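Glycosyl hydrolase (Bacteroides ovatus, PDB 3QC2) is a glycosyl hydrolase family protein that probably adopts the five-bladed beta-propeller fold of related carbohydrate-active enzymes. Local coordinates at residues V25-S30 and D344-V349; I46-N51 and V67-E72; G182-E187 and Y202-G207; K333-L338 and V351-R356. All blocks are in the same frame, centred on the assembly; numbering follows the deposited sequence.

Interaction 1 of 4, residues V25-S30 and D344-V349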
loop_
_atom_site.group_PDB
_atom_site.type_symbol
_atom_site.label_atom_id
_atom_site.label_comp_id
_atom_site.label_asym_id
_atom_site.label_seq_id
_atom_site.Cartn_x
_atom_site.Cartn_y
_atom_site.Cartn_z
ATOM N N VAL A 25 -10.210 -15.905 11.006
ATOM C CA VAL A 25 -8.890 -15.301 11.121
ATOM C C VAL A 25 -8.951 -13.764 11.162
ATOM O O VAL A 25 -8.168 -13.119 11.877
ATOM C CB VAL A 25 -7.993 -15.769 9.936
ATOM C CG1 VAL A 25 -6.836 -14.823 9.704
ATOM C CG2 VAL A 25 -7.521 -17.195 10.176
ATOM N N ASN A 26 -9.882 -13.186 10.404
ATOM C CA ASN A 26 -9.993 -11.733 10.305
ATOM C C ASN A 26 -10.894 -11.085 11.347
ATOM O O ASN A 26 -11.886 -11.669 11.759
ATOM C CB ASN A 26 -10.455 -11.333 8.903
ATOM C CG ASN A 26 -9.370 -11.503 7.863
ATOM O OD1 ASN A 26 -8.273 -10.946 8.005
ATOM N ND2 ASN A 26 -9.672 -12.244 6.791
ATOM N N PRO A 27 -10.540 -9.861 11.784
ATOM C CA PRO A 27 -9.347 -9.073 11.378
ATOM C C PRO A 27 -8.078 -9.610 12.055
ATOM O O PRO A 27 -8.139 -10.046 13.217
ATOM C CB PRO A 27 -9.671 -7.670 11.878
ATOM C CG PRO A 27 -10.571 -7.890 13.059
ATOM C CD PRO A 27 -11.352 -9.151 12.796
ATOM N N VAL A 28 -6.947 -9.584 11.343
ATOM C CA VAL A 28 -5.674 -10.107 11.900
ATOM C C VAL A 28 -5.007 -9.144 12.907
ATOM O O VAL A 28 -4.288 -9.580 13.819
ATOM C CB VAL A 28 -4.666 -10.481 10.785
ATOM C CG1 VAL A 28 -5.238 -11.580 9.913
ATOM C CG2 VAL A 28 -4.286 -9.254 9.948
ATOM N N ILE A 29 -5.237 -7.845 12.728
ATOM C CA ILE A 29 -4.674 -6.822 13.612
ATOM C C ILE A 29 -5.726 -5.751 13.868
ATOM O O ILE A 29 -6.232 -5.144 12.934
ATOM C CB ILE A 29 -3.406 -6.183 13.006
ATOM C CG1 ILE A 29 -2.297 -7.249 12.849
ATOM C CG2 ILE A 29 -2.916 -5.057 13.865
ATOM C CD1 ILE A 29 -1.055 -6.752 12.143
ATOM N N SER A 30 -6.050 -5.539 15.148
ATOM C CA SER A 30 -7.019 -4.544 15.564
ATOM C C SER A 30 -6.399 -3.609 16.593
ATOM O O SER A 30 -5.344 -3.929 17.179
ATOM C CB SER A 30 -8.246 -5.227 16.167
ATOM O OG SER A 30 -8.875 -6.042 15.217
ATOM N N ASP A 344 -10.539 1.719 7.359
ATOM C CA ASP A 344 -9.541 2.605 7.971
ATOM C C ASP A 344 -9.341 2.354 9.488
ATOM O O ASP A 344 -8.990 3.278 10.217
ATOM C CB ASP A 344 -9.909 4.098 7.750
ATOM C CG ASP A 344 -9.673 4.568 6.327
ATOM O OD1 ASP A 344 -9.266 3.755 5.451
ATOM O OD2 ASP A 344 -9.890 5.768 6.087
ATOM N N SER A 345 -9.553 1.118 9.957
ATOM C CA SER A 345 -9.403 0.839 11.387
ATOM C C SER A 345 -8.792 -0.530 11.768
ATOM O O SER A 345 -8.303 -0.673 12.862
ATOM C CB SER A 345 -10.744 1.016 12.084
ATOM O OG SER A 345 -11.644 0.042 11.664
ATOM N N LYS A 346 -8.822 -1.508 10.862
ATOM C CA LYS A 346 -8.265 -2.860 11.128
ATOM C C LYS A 346 -7.456 -3.371 9.917
ATOM O O LYS A 346 -7.492 -2.772 8.841
ATOM C CB LYS A 346 -9.395 -3.837 11.451
ATOM C CG LYS A 346 -10.333 -3.337 12.549
ATOM C CD LYS A 346 -11.385 -4.329 12.895
ATOM C CE LYS A 346 -12.489 -3.686 13.768
ATOM N NZ LYS A 346 -11.956 -3.142 15.049
ATOM N N VAL A 347 -6.703 -4.455 10.115
ATOM C CA VAL A 347 -5.935 -5.085 9.025
ATOM C C VAL A 347 -6.540 -6.438 8.719
ATOM O O VAL A 347 -6.880 -7.182 9.621
ATOM C CB VAL A 347 -4.449 -5.294 9.384
ATOM C CG1 VAL A 347 -3.723 -6.084 8.265
ATOM C CG2 VAL A 347 -3.771 -3.976 9.635
ATOM N N GLY A 348 -6.672 -6.747 7.443
ATOM C CA GLY A 348 -7.215 -8.015 7.024
ATOM C C GLY A 348 -6.280 -8.737 6.098
ATOM O O GLY A 348 -5.356 -8.132 5.529
ATOM N N VAL A 349 -6.515 -10.038 5.947
ATOM C CA VAL A 349 -5.740 -10.881 5.041
ATOM C C VAL A 349 -6.688 -11.719 4.168
ATOM O O VAL A 349 -7.785 -12.078 4.591
ATOM C CB VAL A 349 -4.800 -11.832 5.806
ATOM C CG1 VAL A 349 -5.620 -12.865 6.640
ATOM C CG2 VAL A 349 -3.838 -12.549 4.835
#
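Asn26 holds CG anti to its own carbonyl carbon (chi1 -73°), and this turns its amide onto the backbone of Val349. The amide grips that residue twice. Asn26 ND2 donates to Val349 O at 2.9 Å, in the carbonyl plane and close to the amide's own plane. Val349 N donates back to Asn26 OD1 over 2.9 Å, from a position tilted out of the carbonyl plane. Both polar ends of the side chain are thus used on one residue. Val349 sets CG1 between its backbone N and carbonyl carbon (chi1 66°). From there CG1 meets Val28 CG1 at 3.5 Å, the two side chains crossing nearly at a right angle. The segment 25-30 runs along strand 346-352, the edge strand of a three-stranded antiparallel sheet, consistent with the last blade of a beta-propeller. An early part of the chain is so joined to a late one. The pairing is irregular. Val347 is matched by two residues, Val28 and Ile29, in a classic beta bulge. Val347 N donates to Ile29 O at 2.9 Å, while the bond from Val28 N to Val347 O is bent to 134° at the hydrogen. Val28 CG2 packs on Val347 CG1 at 3.6 Å. A cis peptide precedes Pro27, whose ring lies alongside Lys346, with CG 3.7 Å from Lys346 CD. Phe313 packs on both Asn26 and Pro27.

Interaction 2 of 4, residues I46-N51 and V67-E72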
loop_
_atom_site.group_PDB
_atom_site.type_symbol
_atom_site.label_atom_id
_atom_site.label_comp_id
_atom_site.label_asym_id
_atom_site.label_seq_id
_atom_site.Cartn_x
_atom_site.Cartn_y
_atom_site.Cartn_z
ATOM N N ILE A 46 1.950 7.656 25.250
ATOM C CA ILE A 46 0.673 7.674 24.532
ATOM C C ILE A 46 0.251 6.280 24.046
ATOM O O ILE A 46 1.102 5.428 23.729
ATOM C CB ILE A 46 0.707 8.627 23.290
ATOM C CG1 ILE A 46 1.786 8.187 22.287
ATOM C CG2 ILE A 46 0.926 10.090 23.725
ATOM C CD1 ILE A 46 1.791 8.999 21.053
ATOM N N ALA A 47 -1.071 6.069 23.979
ATOM C CA ALA A 47 -1.648 4.829 23.477
ATOM C C ALA A 47 -1.624 4.907 21.951
ATOM O O ALA A 47 -2.656 5.095 21.295
ATOM C CB ALA A 47 -3.067 4.651 23.992
ATOM N N TRP A 48 -0.423 4.737 21.416
ATOM C CA TRP A 48 -0.118 4.867 19.986
ATOM C C TRP A 48 -0.940 4.007 18.959
ATOM O O TRP A 48 -0.914 4.302 17.758
ATOM C CB TRP A 48 1.380 4.590 19.780
ATOM C CG TRP A 48 1.763 3.151 20.020
ATOM C CD1 TRP A 48 1.966 2.543 21.223
ATOM C CD2 TRP A 48 1.995 2.157 19.024
ATOM N NE1 TRP A 48 2.297 1.228 21.036
ATOM C CE2 TRP A 48 2.326 0.966 19.692
ATOM C CE3 TRP A 48 1.954 2.158 17.629
ATOM C CZ2 TRP A 48 2.621 -0.225 19.007
ATOM C CZ3 TRP A 48 2.246 0.974 16.948
ATOM C CH2 TRP A 48 2.575 -0.196 17.641
ATOM N N GLU A 49 -1.627 2.966 19.419
ATOM C CA GLU A 49 -2.401 2.096 18.517
ATOM C C GLU A 49 -3.800 1.786 19.073
ATOM O O GLU A 49 -4.358 0.712 18.819
ATOM C CB GLU A 49 -1.617 0.789 18.255
ATOM C CG GLU A 49 -1.237 -0.004 19.537
ATOM C CD GLU A 49 -0.505 -1.354 19.253
ATOM O OE1 GLU A 49 -0.379 -1.739 18.086
ATOM O OE2 GLU A 49 -0.077 -2.025 20.225
ATOM N N SER A 50 -4.369 2.748 19.794
ATOM C CA SER A 50 -5.666 2.577 20.460
ATOM C C SER A 50 -6.890 2.858 19.602
ATOM O O SER A 50 -7.975 2.378 19.914
ATOM C CB SER A 50 -5.718 3.465 21.711
ATOM O OG SER A 50 -5.484 4.824 21.380
ATOM N N ASN A 51 -6.725 3.619 18.525
ATOM C CA ASN A 51 -7.860 3.995 17.688
ATOM C C ASN A 51 -7.959 3.196 16.390
ATOM O O ASN A 51 -9.024 2.707 16.047
ATOM C CB ASN A 51 -7.780 5.495 17.357
ATOM C CG ASN A 51 -9.114 6.063 16.845
ATOM O OD1 ASN A 51 -10.125 6.049 17.557
ATOM N ND2 ASN A 51 -9.105 6.592 15.617
ATOM N N VAL A 67 4.756 -7.776 8.985
ATOM C CA VAL A 67 3.860 -6.720 8.620
ATOM C C VAL A 67 4.160 -5.472 9.437
ATOM O O VAL A 67 4.385 -5.556 10.636
ATOM C CB VAL A 67 2.363 -7.130 8.850
ATOM C CG1 VAL A 67 1.466 -5.901 8.971
ATOM C CG2 VAL A 67 1.873 -8.073 7.734
ATOM N N LEU A 68 4.219 -4.329 8.758
ATOM C CA LEU A 68 4.309 -3.036 9.420
ATOM C C LEU A 68 2.971 -2.371 9.180
ATOM O O LEU A 68 2.595 -2.120 8.030
ATOM C CB LEU A 68 5.448 -2.166 8.905
ATOM C CG LEU A 68 6.803 -2.400 9.590
ATOM C CD1 LEU A 68 7.345 -3.734 9.249
ATOM C CD2 LEU A 68 7.768 -1.305 9.182
ATOM N N TYR A 69 2.248 -2.096 10.263
ATOM C CA TYR A 69 0.916 -1.522 10.165
ATOM C C TYR A 69 0.850 -0.081 10.637
ATOM O O TYR A 69 1.507 0.295 11.611
ATOM C CB TYR A 69 -0.096 -2.381 10.951
ATOM C CG TYR A 69 0.244 -2.611 12.434
ATOM C CD1 TYR A 69 1.047 -3.679 12.827
ATOM C CD2 TYR A 69 -0.258 -1.774 13.425
ATOM C CE1 TYR A 69 1.354 -3.906 14.193
ATOM C CE2 TYR A 69 0.041 -1.983 14.782
ATOM C CZ TYR A 69 0.845 -3.058 15.155
ATOM O OH TYR A 69 1.136 -3.272 16.473
ATOM N N ARG A 70 0.059 0.727 9.919
ATOM C CA ARG A 70 -0.180 2.106 10.288
ATOM C C ARG A 70 -1.051 2.111 11.528
ATOM O O ARG A 70 -2.142 1.572 11.511
ATOM C CB ARG A 70 -0.899 2.848 9.157
ATOM C CG ARG A 70 -1.364 4.254 9.514
ATOM C CD ARG A 70 -2.041 4.933 8.334
ATOM N NE ARG A 70 -2.597 6.231 8.701
ATOM C CZ ARG A 70 -3.249 7.049 7.865
ATOM N NH1 ARG A 70 -3.432 6.718 6.577
ATOM N NH2 ARG A 70 -3.721 8.217 8.317
ATOM N N ALA A 71 -0.563 2.727 12.601
ATOM C CA ALA A 71 -1.294 2.802 13.862
ATOM C C ALA A 71 -1.507 4.251 14.270
ATOM O O ALA A 71 -0.609 5.089 14.110
ATOM C CB ALA A 71 -0.540 2.074 14.932
ATOM N N GLU A 72 -2.694 4.544 14.812
ATOM C CA GLU A 72 -3.035 5.902 15.257
ATOM C C GLU A 72 -3.641 5.946 16.642
ATOM O O GLU A 72 -4.411 5.057 17.035
ATOM C CB GLU A 72 -4.042 6.551 14.295
ATOM C CG GLU A 72 -3.493 6.942 12.942
ATOM C CD GLU A 72 -4.572 7.500 12.016
ATOM O OE1 GLU A 72 -5.772 7.248 12.268
ATOM O OE2 GLU A 72 -4.222 8.169 11.032
HETATM O O HOH W 1 0.624 6.113 16.747
#
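Glu49 and Tyr69 meet with carboxylate and ring nearly coplanar, their planes 7° apart. Here the loop 46-51 crosses the end of strand 64-72, in a four-stranded antiparallel sheet consistent with a blade of a beta-propeller. Tyr69 OH donates to Glu49 OE1 at 2.7 Å, on the syn side of the carboxylate. Glu49 puts CG between its backbone N and carbonyl carbon (chi1 57°) and then runs extended toward the hydroxyl. On the way CG lies over the centre of one face of the Trp48 ring, 3.7 Å above its plane. Arg99 joins the same cluster, with a salt bridge to Glu49 and a hydrogen bond to Tyr69 OH, while Glu49 OE2 is bound by Thr35 OG1. The Trp48 side chain stands at about a right angle to Tyr69, and its CH2 comes 3.6 Å from Tyr69 OH. Its CZ3 meets Ala71 CB at 3.6 Å, while NE1 bonds to Lys101 O. At the far end of the loop Asn51 N donates to Glu72 O at 3.1 Å, nearly in line with the carbonyl bond.

Interaction 3 of 4, residues G182-E187 and Y202-G207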
loop_
_atom_site.group_PDB
_atom_site.type_symbol
_atom_site.label_atom_id
_atom_site.label_comp_id
_atom_site.label_asym_id
_atom_site.label_seq_id
_atom_site.Cartn_x
_atom_site.Cartn_y
_atom_site.Cartn_z
ATOM N N GLY A 182 3.698 4.594 -3.278
ATOM C CA GLY A 182 4.701 4.143 -4.248
ATOM C C GLY A 182 4.841 2.620 -4.315
ATOM O O GLY A 182 5.200 1.982 -3.324
ATOM N N SER A 183 4.581 2.051 -5.500
ATOM C CA SER A 183 4.675 0.598 -5.728
ATOM C C SER A 183 5.891 0.237 -6.588
ATOM O O SER A 183 5.829 0.270 -7.819
ATOM C CB SER A 183 3.406 0.093 -6.400
ATOM O OG SER A 183 2.290 0.370 -5.594
ATOM N N ILE A 184 6.992 -0.127 -5.934
ATOM C CA ILE A 184 8.224 -0.475 -6.649
ATOM C C ILE A 184 8.038 -1.754 -7.454
ATOM O O ILE A 184 7.303 -2.662 -7.036
ATOM C CB ILE A 184 9.424 -0.636 -5.688
ATOM C CG1 ILE A 184 9.712 0.682 -4.968
ATOM C CG2 ILE A 184 10.675 -1.088 -6.448
ATOM C CD1 ILE A 184 10.820 0.581 -3.937
ATOM N N LEU A 185 8.695 -1.818 -8.611
ATOM C CA LEU A 185 8.609 -2.989 -9.476
ATOM C C LEU A 185 9.420 -4.137 -8.893
ATOM O O LEU A 185 10.570 -3.951 -8.489
ATOM C CB LEU A 185 9.114 -2.664 -10.873
ATOM C CG LEU A 185 8.956 -3.772 -11.916
ATOM C CD1 LEU A 185 7.476 -4.119 -12.140
ATOM C CD2 LEU A 185 9.589 -3.344 -13.185
ATOM N N THR A 186 8.809 -5.322 -8.869
ATOM C CA THR A 186 9.421 -6.506 -8.338
ATOM C C THR A 186 9.168 -7.696 -9.242
ATOM O O THR A 186 8.336 -7.634 -10.143
ATOM C CB THR A 186 8.837 -6.861 -6.948
ATOM O OG1 THR A 186 7.444 -7.186 -7.080
ATOM C CG2 THR A 186 9.002 -5.701 -5.978
ATOM N N GLU A 187 9.900 -8.785 -8.980
ATOM C CA GLU A 187 9.751 -10.044 -9.704
ATOM C C GLU A 187 10.048 -11.217 -8.761
ATOM O O GLU A 187 10.871 -11.105 -7.853
ATOM C CB GLU A 187 10.693 -10.106 -10.910
ATOM C CG GLU A 187 10.536 -11.418 -11.743
ATOM C CD GLU A 187 11.446 -11.496 -12.968
ATOM O OE1 GLU A 187 12.413 -10.697 -13.071
ATOM O OE2 GLU A 187 11.190 -12.380 -13.827
ATOM N N TYR A 202 15.992 1.136 -11.557
ATOM C CA TYR A 202 14.921 0.671 -10.702
ATOM C C TYR A 202 13.661 1.420 -11.169
ATOM O O TYR A 202 13.770 2.534 -11.700
ATOM C CB TYR A 202 15.233 0.945 -9.226
ATOM C CG TYR A 202 16.447 0.169 -8.699
ATOM C CD1 TYR A 202 16.354 -1.197 -8.423
ATOM C CD2 TYR A 202 17.680 0.808 -8.471
ATOM C CE1 TYR A 202 17.454 -1.924 -7.938
ATOM C CE2 TYR A 202 18.797 0.093 -7.980
ATOM C CZ TYR A 202 18.676 -1.277 -7.716
ATOM O OH TYR A 202 19.763 -2.007 -7.234
ATOM N N PHE A 203 12.484 0.814 -10.981
ATOM C CA PHE A 203 11.219 1.405 -11.456
ATOM C C PHE A 203 10.120 1.367 -10.396
ATOM O O PHE A 203 10.040 0.436 -9.590
ATOM C CB PHE A 203 10.744 0.671 -12.720
ATOM C CG PHE A 203 9.572 1.323 -13.399
ATOM C CD1 PHE A 203 8.283 0.987 -13.055
ATOM C CD2 PHE A 203 9.773 2.274 -14.400
ATOM C CE1 PHE A 203 7.170 1.611 -13.685
ATOM C CE2 PHE A 203 8.673 2.902 -15.038
ATOM C CZ PHE A 203 7.375 2.564 -14.673
HETATM N N MSE A 204 9.251 2.378 -10.436
HETATM C CA MSE A 204 8.174 2.507 -9.497
HETATM C C MSE A 204 6.934 3.163 -10.115
HETATM O O MSE A 204 7.051 4.115 -10.883
HETATM C CB MSE A 204 8.656 3.381 -8.313
HETATM C CG MSE A 204 7.602 3.767 -7.331
HETATM SE SE MSE A 204 8.286 4.825 -5.856
HETATM C CE MSE A 204 8.744 6.496 -6.756
ATOM N N TYR A 205 5.756 2.625 -9.773
ATOM C CA TYR A 205 4.490 3.231 -10.124
ATOM C C TYR A 205 4.085 3.952 -8.859
ATOM O O TYR A 205 4.286 3.425 -7.765
ATOM C CB TYR A 205 3.424 2.191 -10.439
ATOM C CG TYR A 205 3.700 1.346 -11.622
ATOM C CD1 TYR A 205 3.340 1.765 -12.885
ATOM C CD2 TYR A 205 4.302 0.095 -11.488
ATOM C CE1 TYR A 205 3.581 0.976 -13.992
ATOM C CE2 TYR A 205 4.549 -0.704 -12.597
ATOM C CZ TYR A 205 4.186 -0.257 -13.840
ATOM O OH TYR A 205 4.423 -1.017 -14.938
ATOM N N TRP A 206 3.523 5.146 -8.982
ATOM C CA TRP A 206 3.103 5.894 -7.799
ATOM C C TRP A 206 1.947 6.826 -8.097
ATOM O O TRP A 206 1.686 7.151 -9.265
ATOM C CB TRP A 206 4.276 6.714 -7.237
ATOM C CG TRP A 206 4.734 7.837 -8.153
ATOM C CD1 TRP A 206 5.648 7.750 -9.154
ATOM C CD2 TRP A 206 4.299 9.198 -8.129
ATOM N NE1 TRP A 206 5.806 8.966 -9.764
ATOM C CE2 TRP A 206 4.988 9.874 -9.156
ATOM C CE3 TRP A 206 3.384 9.910 -7.347
ATOM C CZ2 TRP A 206 4.795 11.243 -9.425
ATOM C CZ3 TRP A 206 3.187 11.281 -7.617
ATOM C CH2 TRP A 206 3.892 11.923 -8.647
ATOM N N GLY A 207 1.260 7.257 -7.036
ATOM C CA GLY A 207 0.170 8.219 -7.154
ATOM C C GLY A 207 -1.155 7.794 -6.564
ATOM O O GLY A 207 -1.407 6.587 -6.333
#
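Ser183 and Tyr205 bond to each other through both their backbone groups. Ser183 N donates to Tyr205 O at 2.7 Å, almost straight along the carbonyl. Tyr205 N returns a longer bond of 3.1 Å to Ser183 O, arriving from above the carbonyl plane. Leu185 N completes the set with a bond to Phe203 O of 2.8 Å. The same Phe203 O receives a CA-H...O contact from Ile184. The buried side-chain polar groups are satisfied by other strands and loops. Ser183 OG bonds to the carbonyls of Gly251 and Pro252, and Tyr205 OH bonds to Pro295 O. Trp206 NE1 has a weak bond to Ala213 O. Apolar packing fills in around these bonds. Phe203 CE1 sits over the centre of the Tyr205 ring, 3.5 Å above it. Leu185 CB lies at the edge of the Phe203 ring, 4.1 Å from Phe203 CB. Gly182 has no side chain, and the selenium SE of selenomethionine Met204 lies 4.0 Å from its CA. The strands are antiparallel but strongly twisted, their N-to-C directions 139° apart. Twisted antiparallel strands of this kind are consistent with a beta-propeller blade, here with the extra strand 192-198 pairing with both.

Interaction 4 of 4, residues K333-L338 and V351-R356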
loop_
_atom_site.group_PDB
_atom_site.type_symbol
_atom_site.label_atom_id
_atom_site.label_comp_id
_atom_site.label_asym_id
_atom_site.label_seq_id
_atom_site.Cartn_x
_atom_site.Cartn_y
_atom_site.Cartn_z
ATOM N N LYS A 333 5.085 -19.877 1.045
ATOM C CA LYS A 333 4.682 -21.286 0.976
ATOM C C LYS A 333 3.772 -21.556 -0.228
ATOM O O LYS A 333 2.700 -22.137 -0.094
ATOM C CB LYS A 333 4.019 -21.722 2.293
ATOM C CG LYS A 333 5.005 -21.767 3.470
ATOM C CD LYS A 333 4.335 -22.218 4.761
ATOM C CE LYS A 333 5.389 -22.564 5.844
ATOM N NZ LYS A 333 4.763 -22.969 7.162
ATOM N N ASN A 334 4.228 -21.091 -1.401
ATOM C CA ASN A 334 3.536 -21.278 -2.698
ATOM C C ASN A 334 2.110 -20.650 -2.834
ATOM O O ASN A 334 1.335 -21.048 -3.707
ATOM C CB ASN A 334 3.517 -22.771 -3.066
ATOM C CG ASN A 334 4.923 -23.377 -3.105
ATOM O OD1 ASN A 334 5.903 -22.694 -3.446
ATOM N ND2 ASN A 334 5.028 -24.649 -2.757
ATOM N N LYS A 335 1.797 -19.670 -1.983
ATOM C CA LYS A 335 0.499 -18.957 -2.037
ATOM C C LYS A 335 0.741 -17.483 -1.853
ATOM O O LYS A 335 1.773 -17.082 -1.315
ATOM C CB LYS A 335 -0.468 -19.453 -0.959
ATOM C CG LYS A 335 -0.902 -20.911 -1.110
ATOM C CD LYS A 335 -1.915 -21.299 -0.020
ATOM C CE LYS A 335 -2.167 -22.817 0.018
ATOM N NZ LYS A 335 -3.128 -23.200 1.100
ATOM N N TRP A 336 -0.211 -16.669 -2.306
ATOM C CA TRP A 336 -0.108 -15.215 -2.183
ATOM C C TRP A 336 -1.001 -14.672 -1.053
ATOM O O TRP A 336 -2.223 -14.881 -1.045
ATOM C CB TRP A 336 -0.469 -14.532 -3.498
ATOM C CG TRP A 336 0.570 -14.654 -4.578
ATOM C CD1 TRP A 336 0.595 -15.560 -5.598
ATOM C CD2 TRP A 336 1.714 -13.825 -4.755
ATOM N NE1 TRP A 336 1.682 -15.349 -6.392
ATOM C CE2 TRP A 336 2.391 -14.289 -5.899
ATOM C CE3 TRP A 336 2.240 -12.733 -4.055
ATOM C CZ2 TRP A 336 3.567 -13.695 -6.369
ATOM C CZ3 TRP A 336 3.415 -12.138 -4.522
ATOM C CH2 TRP A 336 4.060 -12.621 -5.670
ATOM N N TYR A 337 -0.377 -13.957 -0.125
ATOM C CA TYR A 337 -1.063 -13.366 1.014
ATOM C C TYR A 337 -1.242 -11.861 0.802
ATOM O O TYR A 337 -0.267 -11.120 0.733
ATOM C CB TYR A 337 -0.267 -13.656 2.294
ATOM C CG TYR A 337 -0.306 -15.119 2.654
ATOM C CD1 TYR A 337 0.436 -16.057 1.934
ATOM C CD2 TYR A 337 -1.107 -15.575 3.689
ATOM C CE1 TYR A 337 0.383 -17.395 2.248
ATOM C CE2 TYR A 337 -1.163 -16.921 4.010
ATOM C CZ TYR A 337 -0.413 -17.824 3.286
ATOM O OH TYR A 337 -0.465 -19.154 3.601
ATOM N N LEU A 338 -2.498 -11.427 0.684
ATOM C CA LEU A 338 -2.823 -10.012 0.457
ATOM C C LEU A 338 -3.244 -9.368 1.758
ATOM O O LEU A 338 -4.201 -9.821 2.394
ATOM C CB LEU A 338 -3.961 -9.891 -0.564
ATOM C CG LEU A 338 -4.353 -8.483 -1.010
ATOM C CD1 LEU A 338 -3.161 -7.780 -1.673
ATOM C CD2 LEU A 338 -5.524 -8.532 -1.949
ATOM N N VAL A 351 -6.177 -14.814 0.849
ATOM C CA VAL A 351 -5.148 -15.670 0.265
ATOM C C VAL A 351 -5.493 -16.233 -1.110
ATOM O O VAL A 351 -6.547 -16.853 -1.292
ATOM C CB VAL A 351 -4.873 -16.884 1.217
ATOM C CG1 VAL A 351 -3.660 -17.676 0.743
ATOM C CG2 VAL A 351 -4.683 -16.404 2.650
ATOM N N TYR A 352 -4.582 -16.027 -2.064
ATOM C CA TYR A 352 -4.716 -16.565 -3.417
ATOM C C TYR A 352 -3.749 -17.752 -3.593
ATOM O O TYR A 352 -2.545 -17.636 -3.351
ATOM C CB TYR A 352 -4.482 -15.462 -4.466
ATOM C CG TYR A 352 -4.099 -15.953 -5.845
ATOM C CD1 TYR A 352 -4.950 -16.788 -6.581
ATOM C CD2 TYR A 352 -2.901 -15.542 -6.437
ATOM C CE1 TYR A 352 -4.593 -17.241 -7.882
ATOM C CE2 TYR A 352 -2.530 -15.974 -7.727
ATOM C CZ TYR A 352 -3.379 -16.823 -8.446
ATOM O OH TYR A 352 -3.000 -17.257 -9.709
ATOM N N ASP A 353 -4.320 -18.887 -4.003
ATOM C CA ASP A 353 -3.602 -20.130 -4.219
ATOM C C ASP A 353 -3.537 -20.439 -5.740
ATOM O O ASP A 353 -4.525 -20.888 -6.314
ATOM C CB ASP A 353 -4.342 -21.249 -3.482
ATOM C CG ASP A 353 -3.650 -22.592 -3.588
ATOM O OD1 ASP A 353 -2.633 -22.700 -4.308
ATOM O OD2 ASP A 353 -4.139 -23.550 -2.946
ATOM N N PRO A 354 -2.364 -20.197 -6.383
ATOM C CA PRO A 354 -2.179 -20.428 -7.836
ATOM C C PRO A 354 -2.524 -21.840 -8.335
ATOM O O PRO A 354 -2.936 -21.990 -9.483
ATOM C CB PRO A 354 -0.685 -20.151 -8.043
ATOM C CG PRO A 354 -0.324 -19.237 -6.980
ATOM C CD PRO A 354 -1.162 -19.598 -5.787
ATOM N N LYS A 355 -2.346 -22.852 -7.480
ATOM C CA LYS A 355 -2.631 -24.241 -7.846
ATOM C C LYS A 355 -4.115 -24.614 -7.703
ATOM O O LYS A 355 -4.515 -25.708 -8.084
ATOM C CB LYS A 355 -1.773 -25.203 -7.003
ATOM C CG LYS A 355 -0.265 -25.022 -7.197
ATOM N N ARG A 356 -4.919 -23.708 -7.146
ATOM C CA ARG A 356 -6.345 -23.953 -6.975
ATOM C C ARG A 356 -7.060 -22.603 -6.831
ATOM O O ARG A 356 -7.644 -22.303 -5.782
ATOM C CB ARG A 356 -6.568 -24.828 -5.745
ATOM C CG ARG A 356 -7.991 -25.352 -5.569
ATOM C CD ARG A 356 -8.104 -26.075 -4.237
ATOM N NE ARG A 356 -9.439 -26.647 -4.007
ATOM C CZ ARG A 356 -9.825 -27.875 -4.384
ATOM N NH1 ARG A 356 -8.989 -28.703 -5.040
ATOM N NH2 ARG A 356 -11.061 -28.281 -4.113
HETATM O O HOH W 2 -0.035 -23.036 -3.876
#
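Trp336 and Tyr352 form an antiparallel hydrogen-bonded pair: Trp336 N donates to Tyr352 O at 2.7 Å and Tyr352 N to Trp336 O at 2.8 Å. Their side chains lie side by side and point the same way. The two rings are near parallel, planes 15° apart, but slid so far that they barely overlap. Contact is made at one corner, where Trp336 CD1 meets Tyr352 CD2 at 3.6 Å. Pro354 CG touches the edge of the indole. Phe16 packs on both aromatics, edge-to-face on Trp336, and a bound PEG molecule lies near the Tyr352 side chain. Tyr337 and Val351 pair next along the strands, on the other face of the sheet. Val351 holds CG1 anti to its backbone N (chi1 -171°), which puts it over the Tyr337 ring, 4.2 Å from the centroid and 11° off the normal, a CH-pi contact. Val351 CG2 packs on Tyr337 CE2 at 3.8 Å. The two strands make the beta hairpin 335-342/346-352, probably part of the last propeller blade, and Val351 also bonds through its backbone to Glu20. Toward the open end, Lys335 stretches its extended chain across Asp353. Its CE comes 3.6 Å from Asp353 OD2, yet NZ stays 4.2 Å from OD2, beyond a salt bridge. Any attraction between the charges is therefore likely to be modest. Asp353 starts a type I turn to Arg356, and its OD1 accepts from Lys355 N in an Asx turn. A water donates to the same OD1 over 2.7 Å.

How the interactions relate
Interactions 1 and 4 share strand 346-352. Interaction 4 uses its hairpin partner 335-342, interaction 1 the early chain beside it; they touch where Val349 packs on Tyr337 and Leu338. Both are partly buried. Interaction 1 also touches interaction 2. Val347 CG2 packs on Tyr69 CB there, so the sheets of strands 346-352 and 64-72, probably the last and first blades, come together. Interaction 2 is buried and rich in charged and hydroxyl groups. Interaction 3 is buried too, but relies on backbone bonds and apolar packing; it lies on the opposite side of the chain centre from interactions 1 and 2. Interaction 4 lies farther out, its centre about 19 Å from that of the chain, and ends in partly exposed turn residues.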